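Local coordinates for N-terminal acetyltransferase-like protein (PDB 5NNP) that is probably the TPR-repeat auxiliary subunit of an N-terminal acetyltransferase A complex, serving as a helical scaffold for transfer of acetyl groups to protein N termini, at residues F306-K311 with L342-E348; Y333-K339 with H381-S387. One frame throughout, in Å; residues are numbered along the deposited sequence.

Contact 1. Residues F306-K311 with L342-E348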
ATOM      1  N   PHE A 306       5.425 -37.264   6.933  1.00 67.47           N
ATOM      2  CA  PHE A 306       5.100 -35.990   7.547  1.00 58.62           C
ATOM      3  C   PHE A 306       5.426 -35.978   9.036  1.00 57.64           C
ATOM      4  O   PHE A 306       6.065 -35.036   9.527  1.00 55.82           O
ATOM      5  CB  PHE A 306       3.624 -35.661   7.352  1.00 61.77           C
ATOM      6  CG  PHE A 306       3.199 -34.383   8.016  1.00 62.19           C
ATOM      7  CD1 PHE A 306       2.852 -34.364   9.363  1.00 57.07           C
ATOM      8  CD2 PHE A 306       3.154 -33.200   7.299  1.00 59.45           C
ATOM      9  CE1 PHE A 306       2.471 -33.189   9.975  1.00 54.74           C
ATOM     10  CE2 PHE A 306       2.773 -32.013   7.910  1.00 57.20           C
ATOM     11  CZ  PHE A 306       2.429 -32.007   9.247  1.00 54.24           C
ATOM     12  N   ARG A 307       4.967 -37.000   9.758  1.00 59.07           N
ATOM     13  CA  ARG A 307       5.187 -37.048  11.204  1.00 62.38           C
ATOM     14  C   ARG A 307       6.672 -36.964  11.499  1.00 55.08           C
ATOM     15  O   ARG A 307       7.102 -36.149  12.312  1.00 58.31           O
ATOM     16  CB  ARG A 307       4.592 -38.319  11.838  1.00 66.23           C
ATOM     17  CG  ARG A 307       4.933 -38.468  13.332  1.00 65.04           C
ATOM     18  CD  ARG A 307       4.223 -39.640  14.000  1.00 65.55           C
ATOM     19  NE  ARG A 307       2.844 -39.311  14.346  1.00 65.50           N
ATOM     20  CZ  ARG A 307       2.408 -39.075  15.583  1.00 65.71           C
ATOM     21  NH1 ARG A 307       3.236 -39.135  16.624  1.00 54.92           N
ATOM     22  NH2 ARG A 307       1.127 -38.781  15.776  1.00 74.24           N
ATOM     23  N   THR A 308       7.444 -37.794  10.809  1.00 50.28           N
ATOM     24  CA  THR A 308       8.882 -37.870  11.009  1.00 50.30           C
ATOM     25  C   THR A 308       9.578 -36.534  10.779  1.00 59.64           C
ATOM     26  O   THR A 308      10.380 -36.103  11.610  1.00 62.01           O
ATOM     27  CB  THR A 308       9.507 -38.920  10.088  1.00 56.97           C
ATOM     28  OG1 THR A 308       8.948 -40.206  10.389  1.00 65.14           O
ATOM     29  CG2 THR A 308      11.017 -38.971  10.283  1.00 54.23           C
ATOM     30  N   THR A 309       9.270 -35.886   9.657  1.00 54.44           N
ATOM     31  CA  THR A 309       9.831 -34.576   9.340  1.00 53.72           C
ATOM     32  C   THR A 309       9.338 -33.502  10.312  1.00 56.04           C
ATOM     33  O   THR A 309      10.096 -32.620  10.722  1.00 52.81           O
ATOM     34  CB  THR A 309       9.477 -34.127   7.903  1.00 52.38           C
ATOM     35  OG1 THR A 309       9.966 -35.082   6.951  1.00 52.03           O
ATOM     36  CG2 THR A 309      10.086 -32.775   7.623  1.00 48.15           C
ATOM     37  N   ALA A 310       8.057 -33.577  10.663  1.00 56.11           N
ATOM     38  CA  ALA A 310       7.450 -32.606  11.565  1.00 51.73           C
ATOM     39  C   ALA A 310       8.032 -32.688  12.978  1.00 52.86           C
ATOM     40  O   ALA A 310       8.212 -31.661  13.642  1.00 45.70           O
ATOM     41  CB  ALA A 310       5.945 -32.796  11.608  1.00 52.08           C
ATOM     42  N   LYS A 311       8.328 -33.903  13.444  1.00 49.00           N
ATOM     43  CA  LYS A 311       8.944 -34.040  14.757  1.00 46.32           C
ATOM     44  C   LYS A 311      10.316 -33.368  14.771  1.00 52.26           C
ATOM     45  O   LYS A 311      10.620 -32.579  15.667  1.00 52.04           O
ATOM     46  CB  LYS A 311       9.064 -35.507  15.167  1.00 48.88           C
ATOM     47  CG  LYS A 311       9.572 -35.684  16.596  1.00 47.49           C
ATOM     48  CD  LYS A 311       9.110 -36.999  17.215  1.00 53.18           C
ATOM     49  CE  LYS A 311       9.477 -37.040  18.688  1.00 61.93           C
ATOM     50  NZ  LYS A 311       9.128 -38.327  19.342  1.00 70.18           N
ATOM     51  N   LEU A 342       0.386 -32.664  14.645  1.00 55.41           N
ATOM     52  CA  LEU A 342       1.246 -31.630  15.199  1.00 49.37           C
ATOM     53  C   LEU A 342       1.029 -31.500  16.698  1.00 54.68           C
ATOM     54  O   LEU A 342       1.977 -31.282  17.457  1.00 59.71           O
ATOM     55  CB  LEU A 342       1.009 -30.293  14.502  1.00 47.72           C
ATOM     56  CG  LEU A 342       1.628 -30.244  13.107  1.00 46.76           C
ATOM     57  CD1 LEU A 342       1.278 -28.931  12.420  1.00 39.36           C
ATOM     58  CD2 LEU A 342       3.139 -30.460  13.188  1.00 44.81           C
ATOM     59  N   ALA A 343      -0.219 -31.656  17.126  1.00 51.63           N
ATOM     60  CA  ALA A 343      -0.537 -31.598  18.546  1.00 49.51           C
ATOM     61  C   ALA A 343       0.054 -32.811  19.291  1.00 51.44           C
ATOM     62  O   ALA A 343       0.632 -32.680  20.384  1.00 39.00           O
ATOM     63  CB  ALA A 343      -2.035 -31.518  18.736  1.00 40.00           C
ATOM     64  N   SER A 344      -0.079 -33.982  18.680  1.00 44.47           N
ATOM     65  CA  SER A 344       0.462 -35.201  19.248  1.00 46.60           C
ATOM     66  C   SER A 344       1.977 -35.106  19.397  1.00 46.40           C
ATOM     67  O   SER A 344       2.530 -35.537  20.402  1.00 49.57           O
ATOM     68  CB  SER A 344       0.079 -36.408  18.386  1.00 46.93           C
ATOM     69  OG  SER A 344       0.700 -37.596  18.845  1.00 51.85           O
ATOM     70  N   LEU A 345       2.652 -34.542  18.403  1.00 44.42           N
ATOM     71  CA  LEU A 345       4.103 -34.405  18.476  1.00 49.59           C
ATOM     72  C   LEU A 345       4.539 -33.438  19.577  1.00 54.10           C
ATOM     73  O   LEU A 345       5.554 -33.665  20.247  1.00 58.28           O
ATOM     74  CB  LEU A 345       4.663 -33.946  17.136  1.00 47.43           C
ATOM     75  CG  LEU A 345       4.674 -35.052  16.085  1.00 52.50           C
ATOM     76  CD1 LEU A 345       5.197 -34.486  14.786  1.00 45.90           C
ATOM     77  CD2 LEU A 345       5.518 -36.229  16.563  1.00 43.34           C
ATOM     78  N   ALA A 346       3.781 -32.360  19.754  1.00 46.94           N
ATOM     79  CA  ALA A 346       4.065 -31.401  20.812  1.00 45.55           C
ATOM     80  C   ALA A 346       3.929 -32.064  22.179  1.00 50.11           C
ATOM     81  O   ALA A 346       4.789 -31.924  23.044  1.00 54.26           O
ATOM     82  CB  ALA A 346       3.140 -30.203  20.714  1.00 38.23           C
ATOM     83  N   GLU A 347       2.831 -32.778  22.367  1.00 49.73           N
ATOM     84  CA  GLU A 347       2.595 -33.503  23.596  1.00 52.07           C
ATOM     85  C   GLU A 347       3.718 -34.511  23.822  1.00 55.54           C
ATOM     86  O   GLU A 347       4.164 -34.734  24.950  1.00 60.62           O
ATOM     87  CB  GLU A 347       1.237 -34.203  23.541  1.00 53.30           C
ATOM     88  CG  GLU A 347       0.681 -34.545  24.907  1.00 68.95           C
ATOM     89  CD  GLU A 347       0.084 -33.341  25.601  1.00 68.27           C
ATOM     90  OE1 GLU A 347      -0.636 -32.580  24.927  1.00 60.26           O
ATOM     91  OE2 GLU A 347       0.334 -33.158  26.815  1.00 76.03           O
ATOM     92  N   GLU A 348       4.179 -35.099  22.724  1.00 54.91           N
ATOM     93  CA  GLU A 348       5.233 -36.101  22.740  1.00 52.42           C
ATOM     94  C   GLU A 348       6.554 -35.490  23.193  1.00 48.41           C
ATOM     95  O   GLU A 348       7.303 -36.093  23.959  1.00 52.48           O
ATOM     96  CB  GLU A 348       5.374 -36.711  21.352  1.00 43.11           C
ATOM     97  CG  GLU A 348       5.794 -38.143  21.310  1.00 45.40           C
ATOM     98  CD  GLU A 348       5.863 -38.659  19.878  1.00 68.29           C
ATOM     99  OE1 GLU A 348       6.872 -38.378  19.193  1.00 73.71           O
ATOM    100  OE2 GLU A 348       4.906 -39.326  19.422  1.00 56.34           O
TER
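Two helices of the TPR-like helical array of this probable auxiliary subunit pack here, with L345 of helix 336-352 set against R307, A310 and K311 of helix 303-320. The axes of the two short segments approach to 10.1 Å and cross at -47°. L345 is the apolar centre. Its CG stands anti to the carbonyl carbon (chi1 -74°), which sends both methyls at the neighbouring helix. L345 CD1 lies 3.7 Å from A310 CB and also touches the backbone at R307 O and K311 N. L345 CD2 fits between two long polar chains, 3.7 Å from R307 NH1 and equally far from K311 CD. One turn earlier on the same helix, L342 CD2 meets A310 CB at 4.0 Å and reaches the F306 ring.

Polar groups border this apolar patch. The R307 chain bends at chi3 (-80°), and its guanidinium turns its edge to helix 336-352. R307 NH1 forms a salt bridge to E348 OE2 at 3.3 Å, in the guanidinium plane. R307 NH2 makes a weak hydrogen bond to S344 OG, also 3.3 Å long. K311 runs extended to the other carboxylate oxygen of E348, though the placing of that pair is doubtful. K311 NZ also pairs with E352. The in-plane R307 salt bridge would probably favour the charged form of E348, at the partly exposed border of the leucine packing.

Contact 2. Residues Y333-K339 with H381-S387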
ATOM      1  N   TYR A 333      -2.941 -26.471   9.084  1.00 63.10           N
ATOM      2  CA  TYR A 333      -4.087 -26.968   9.840  1.00 66.13           C
ATOM      3  C   TYR A 333      -5.343 -27.164   8.974  1.00 68.79           C
ATOM      4  O   TYR A 333      -6.392 -27.567   9.481  1.00 70.23           O
ATOM      5  CB  TYR A 333      -4.388 -26.019  11.013  1.00 60.49           C
ATOM      6  CG  TYR A 333      -3.537 -26.278  12.236  1.00 57.73           C
ATOM      7  CD1 TYR A 333      -2.197 -26.640  12.112  1.00 59.99           C
ATOM      8  CD2 TYR A 333      -4.066 -26.156  13.517  1.00 56.46           C
ATOM      9  CE1 TYR A 333      -1.410 -26.884  13.233  1.00 55.65           C
ATOM     10  CE2 TYR A 333      -3.286 -26.393  14.642  1.00 47.36           C
ATOM     11  CZ  TYR A 333      -1.962 -26.760  14.491  1.00 46.97           C
ATOM     12  OH  TYR A 333      -1.184 -27.007  15.597  1.00 42.84           O
ATOM     13  N   SER A 334      -5.236 -26.883   7.677  1.00 66.13           N
ATOM     14  CA  SER A 334      -6.341 -27.139   6.757  1.00 68.33           C
ATOM     15  C   SER A 334      -6.516 -28.646   6.616  1.00 66.37           C
ATOM     16  O   SER A 334      -7.621 -29.132   6.409  1.00 69.49           O
ATOM     17  CB  SER A 334      -6.102 -26.483   5.388  1.00 68.88           C
ATOM     18  OG  SER A 334      -5.017 -27.075   4.683  1.00 73.05           O
ATOM     19  N   ASP A 335      -5.406 -29.371   6.733  1.00 60.55           N
ATOM     20  CA  ASP A 335      -5.402 -30.826   6.712  1.00 56.02           C
ATOM     21  C   ASP A 335      -5.573 -31.345   8.141  1.00 70.79           C
ATOM     22  O   ASP A 335      -4.741 -31.095   9.013  1.00 64.67           O
ATOM     23  CB  ASP A 335      -4.106 -31.345   6.080  1.00 55.94           C
ATOM     24  CG  ASP A 335      -4.051 -32.861   5.997  1.00 69.63           C
ATOM     25  OD1 ASP A 335      -4.273 -33.529   7.030  1.00 76.85           O
ATOM     26  OD2 ASP A 335      -3.772 -33.392   4.900  1.00 65.15           O
ATOM     27  N   SER A 336      -6.659 -32.068   8.369  1.00 70.82           N
ATOM     28  CA  SER A 336      -6.977 -32.571   9.694  1.00 70.58           C
ATOM     29  C   SER A 336      -5.844 -33.418  10.270  1.00 65.11           C
ATOM     30  O   SER A 336      -5.475 -33.270  11.438  1.00 54.78           O
ATOM     31  CB  SER A 336      -8.267 -33.387   9.645  1.00 79.06           C
ATOM     32  OG  SER A 336      -8.800 -33.549  10.943  1.00 86.30           O
ATOM     33  N   PHE A 337      -5.307 -34.307   9.440  1.00 66.80           N
ATOM     34  CA  PHE A 337      -4.232 -35.207   9.838  1.00 59.71           C
ATOM     35  C   PHE A 337      -3.016 -34.463  10.364  1.00 64.47           C
ATOM     36  O   PHE A 337      -2.448 -34.831  11.390  1.00 62.88           O
ATOM     37  CB  PHE A 337      -3.809 -36.073   8.662  1.00 58.34           C
ATOM     38  CG  PHE A 337      -2.612 -36.920   8.945  1.00 61.49           C
ATOM     39  CD1 PHE A 337      -2.750 -38.143   9.588  1.00 61.31           C
ATOM     40  CD2 PHE A 337      -1.349 -36.505   8.569  1.00 56.06           C
ATOM     41  CE1 PHE A 337      -1.659 -38.937   9.852  1.00 58.80           C
ATOM     42  CE2 PHE A 337      -0.250 -37.299   8.830  1.00 62.33           C
ATOM     43  CZ  PHE A 337      -0.412 -38.521   9.472  1.00 57.18           C
ATOM     44  N   LYS A 338      -2.604 -33.429   9.640  1.00 62.28           N
ATOM     45  CA  LYS A 338      -1.429 -32.660  10.022  1.00 58.52           C
ATOM     46  C   LYS A 338      -1.720 -31.887  11.302  1.00 58.76           C
ATOM     47  O   LYS A 338      -0.839 -31.693  12.143  1.00 60.94           O
ATOM     48  CB  LYS A 338      -1.007 -31.722   8.879  1.00 54.77           C
ATOM     49  CG  LYS A 338      -0.519 -32.479   7.642  1.00 56.87           C
ATOM     50  CD  LYS A 338      -0.201 -31.565   6.481  1.00 56.84           C
ATOM     51  CE  LYS A 338       0.166 -32.376   5.240  1.00 54.03           C
ATOM     52  NZ  LYS A 338       0.184 -31.503   4.037  1.00 59.23           N
ATOM     53  N   LYS A 339      -2.971 -31.465  11.450  1.00 60.66           N
ATOM     54  CA  LYS A 339      -3.437 -30.776  12.648  1.00 56.88           C
ATOM     55  C   LYS A 339      -3.288 -31.660  13.892  1.00 56.10           C
ATOM     56  O   LYS A 339      -2.668 -31.265  14.876  1.00 50.68           O
ATOM     57  CB  LYS A 339      -4.898 -30.348  12.468  1.00 57.07           C
ATOM     58  CG  LYS A 339      -5.538 -29.737  13.696  1.00 61.20           C
ATOM     59  CD  LYS A 339      -6.963 -29.282  13.416  1.00 61.11           C
ATOM     60  CE  LYS A 339      -7.883 -30.450  13.108  1.00 73.64           C
ATOM     61  NZ  LYS A 339      -9.248 -29.998  12.686  1.00 78.94           N
ATOM     62  N   HIS A 381      -2.625 -23.908  19.873  1.00 49.42           N
ATOM     63  CA  HIS A 381      -3.321 -24.937  19.104  1.00 53.12           C
ATOM     64  C   HIS A 381      -4.800 -24.961  19.460  1.00 51.56           C
ATOM     65  O   HIS A 381      -5.665 -24.861  18.596  1.00 56.24           O
ATOM     66  CB  HIS A 381      -2.697 -26.315  19.363  1.00 54.48           C
ATOM     67  CG  HIS A 381      -3.337 -27.435  18.597  1.00 55.46           C
ATOM     68  ND1 HIS A 381      -2.843 -27.893  17.392  1.00 51.20           N
ATOM     69  CD2 HIS A 381      -4.415 -28.206  18.879  1.00 54.24           C
ATOM     70  CE1 HIS A 381      -3.595 -28.888  16.960  1.00 50.77           C
ATOM     71  NE2 HIS A 381      -4.557 -29.096  17.842  1.00 55.31           N
ATOM     72  N   TYR A 382      -5.078 -25.076  20.749  1.00 46.76           N
ATOM     73  CA  TYR A 382      -6.437 -25.234  21.216  1.00 44.52           C
ATOM     74  C   TYR A 382      -7.172 -23.908  21.350  1.00 51.65           C
ATOM     75  O   TYR A 382      -8.347 -23.873  21.704  1.00 49.14           O
ATOM     76  CB  TYR A 382      -6.420 -25.989  22.530  1.00 45.77           C
ATOM     77  CG  TYR A 382      -6.034 -27.420  22.315  1.00 50.28           C
ATOM     78  CD1 TYR A 382      -6.928 -28.317  21.729  1.00 53.88           C
ATOM     79  CD2 TYR A 382      -4.780 -27.878  22.666  1.00 47.34           C
ATOM     80  CE1 TYR A 382      -6.585 -29.636  21.515  1.00 50.98           C
ATOM     81  CE2 TYR A 382      -4.426 -29.191  22.459  1.00 54.50           C
ATOM     82  CZ  TYR A 382      -5.330 -30.068  21.880  1.00 58.18           C
ATOM     83  OH  TYR A 382      -4.973 -31.377  21.672  1.00 60.52           O
ATOM     84  N   ASN A 383      -6.480 -22.817  21.042  1.00 54.97           N
ATOM     85  CA  ASN A 383      -7.129 -21.520  20.955  1.00 47.82           C
ATOM     86  C   ASN A 383      -7.536 -21.226  19.506  1.00 48.86           C
ATOM     87  O   ASN A 383      -8.455 -20.452  19.239  1.00 55.24           O
ATOM     88  CB  ASN A 383      -6.205 -20.436  21.483  1.00 44.77           C
ATOM     89  CG  ASN A 383      -6.935 -19.150  21.778  1.00 50.57           C
ATOM     90  OD1 ASN A 383      -8.134 -19.154  22.088  1.00 53.57           O
ATOM     91  ND2 ASN A 383      -6.220 -18.034  21.676  1.00 47.82           N
ATOM     92  N   TYR A 384      -6.845 -21.873  18.576  1.00 38.64           N
ATOM     93  CA  TYR A 384      -7.070 -21.673  17.152  1.00 41.65           C
ATOM     94  C   TYR A 384      -8.447 -22.214  16.737  1.00 56.37           C
ATOM     95  O   TYR A 384      -8.885 -23.273  17.197  1.00 56.48           O
ATOM     96  CB  TYR A 384      -5.949 -22.348  16.353  1.00 46.48           C
ATOM     97  CG  TYR A 384      -5.863 -21.913  14.914  1.00 50.71           C
ATOM     98  CD1 TYR A 384      -5.614 -20.589  14.585  1.00 56.65           C
ATOM     99  CD2 TYR A 384      -6.009 -22.825  13.885  1.00 55.78           C
ATOM    100  CE1 TYR A 384      -5.527 -20.183  13.266  1.00 56.62           C
ATOM    101  CE2 TYR A 384      -5.920 -22.429  12.567  1.00 64.06           C
ATOM    102  CZ  TYR A 384      -5.680 -21.106  12.265  1.00 63.04           C
ATOM    103  OH  TYR A 384      -5.592 -20.706  10.956  1.00 73.76           O
ATOM    104  N   TYR A 385      -9.130 -21.484  15.864  1.00 55.73           N
ATOM    105  CA  TYR A 385     -10.527 -21.772  15.584  1.00 58.35           C
ATOM    106  C   TYR A 385     -10.701 -23.102  14.852  1.00 61.39           C
ATOM    107  O   TYR A 385     -11.781 -23.700  14.852  1.00 62.46           O
ATOM    108  CB  TYR A 385     -11.141 -20.627  14.774  1.00 63.43           C
ATOM    109  CG  TYR A 385     -10.710 -20.586  13.328  1.00 69.23           C
ATOM    110  CD1 TYR A 385      -9.565 -19.900  12.941  1.00 70.97           C
ATOM    111  CD2 TYR A 385     -11.460 -21.228  12.340  1.00 71.38           C
ATOM    112  CE1 TYR A 385      -9.175 -19.861  11.611  1.00 73.33           C
ATOM    113  CE2 TYR A 385     -11.081 -21.198  11.009  1.00 69.15           C
ATOM    114  CZ  TYR A 385      -9.939 -20.514  10.650  1.00 74.13           C
ATOM    115  OH  TYR A 385      -9.559 -20.484   9.326  1.00 76.12           O
ATOM    116  N   MET A 386      -9.626 -23.571  14.239  1.00 60.96           N
ATOM    117  CA  MET A 386      -9.674 -24.804  13.472  1.00 64.01           C
ATOM    118  C   MET A 386      -9.564 -26.020  14.373  1.00 59.37           C
ATOM    119  O   MET A 386      -9.950 -27.123  13.994  1.00 71.04           O
ATOM    120  CB  MET A 386      -8.564 -24.817  12.422  1.00 71.14           C
ATOM    121  CG  MET A 386      -8.629 -23.643  11.455  1.00 73.42           C
ATOM    122  SD  MET A 386      -8.393 -24.157   9.748  1.00111.12           S
ATOM    123  CE  MET A 386      -9.583 -25.497   9.655  1.00 59.28           C
ATOM    124  N   SER A 387      -9.037 -25.811  15.571  1.00 57.39           N
ATOM    125  CA  SER A 387      -8.889 -26.892  16.539  1.00 61.47           C
ATOM    126  C   SER A 387      -9.273 -26.436  17.943  1.00 62.86           C
ATOM    127  O   SER A 387      -8.728 -26.918  18.932  1.00 62.42           O
ATOM    128  CB  SER A 387      -7.452 -27.411  16.527  1.00 60.40           C
ATOM    129  OG  SER A 387      -6.530 -26.343  16.396  1.00 52.78           O
TER
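Y333 meets H381 and Y384 in an aromatic cluster where the start of helix 336-352 meets the end of helix 369-381 in the TPR-like array. It lies just before helix 336-352, and its partners sit at the end of helix 369-381 and in the turn that follows, within a predicted TPR repeat. Y333 OH and H381 ND1 share a hydrogen bond of 2.6 Å, in the plane of the imidazole. Either atom could be the donor. The same hydroxyl bonds to Y377 on helix 369-381, so two partners grip it. The Y333 and H381 rings are oblique, with planes 63° apart. On the Y384 side, Y333 CD2 touches Y384 CD2 at 3.9 Å. F326 meets both tyrosines edge-to-face and extends the cluster. The backbone takes part too, as the methyl CE of M386 comes to 3.8 Å from Y333 O.

D335 then caps helix 336-352. Its OD1 accepts from K338 N, which approaches from above the carboxylate plane. This bond helps fix the start of the helix that carries K339.

K339 closes the segment. Its chain leaves with CG anti to the backbone N and bends at chi3 (66°), which brings the ammonium to the turn. K339 NZ donates to M386 O at 3.2 Å, while K339 CD packs on S387 CB. The K339 backbone also helps, with its O lying 3.3 Å from H381 CE1 near the imidazole plane. Y384 to S387 forms a type I beta turn. S387 OG sits over the centre of one imidazole face and donates to H381 O at 2.8 Å; Y384 N reaches that oxygen from the opposite face of its carbonyl plane.

From the N terminus, helix 303-320 comes first. Contact 1 closes the loop from it to helix 336-352, with 30 residues between its segments. Contact 2 starts inside that loop, at 333-339, and closes onto 381-387 after 41 residues. The two contacts therefore cross along the chain and do not nest. Both use helix 336-352, contact 2 at its start and contact 1 farther on. Their centres are 13 Å apart, and they touch directly: F306 packs on K338, L342 on Y333, and A343 on H381. Together they join three helices, 303-320, 336-352 and 369-381, and the turn leading to helix 390-403.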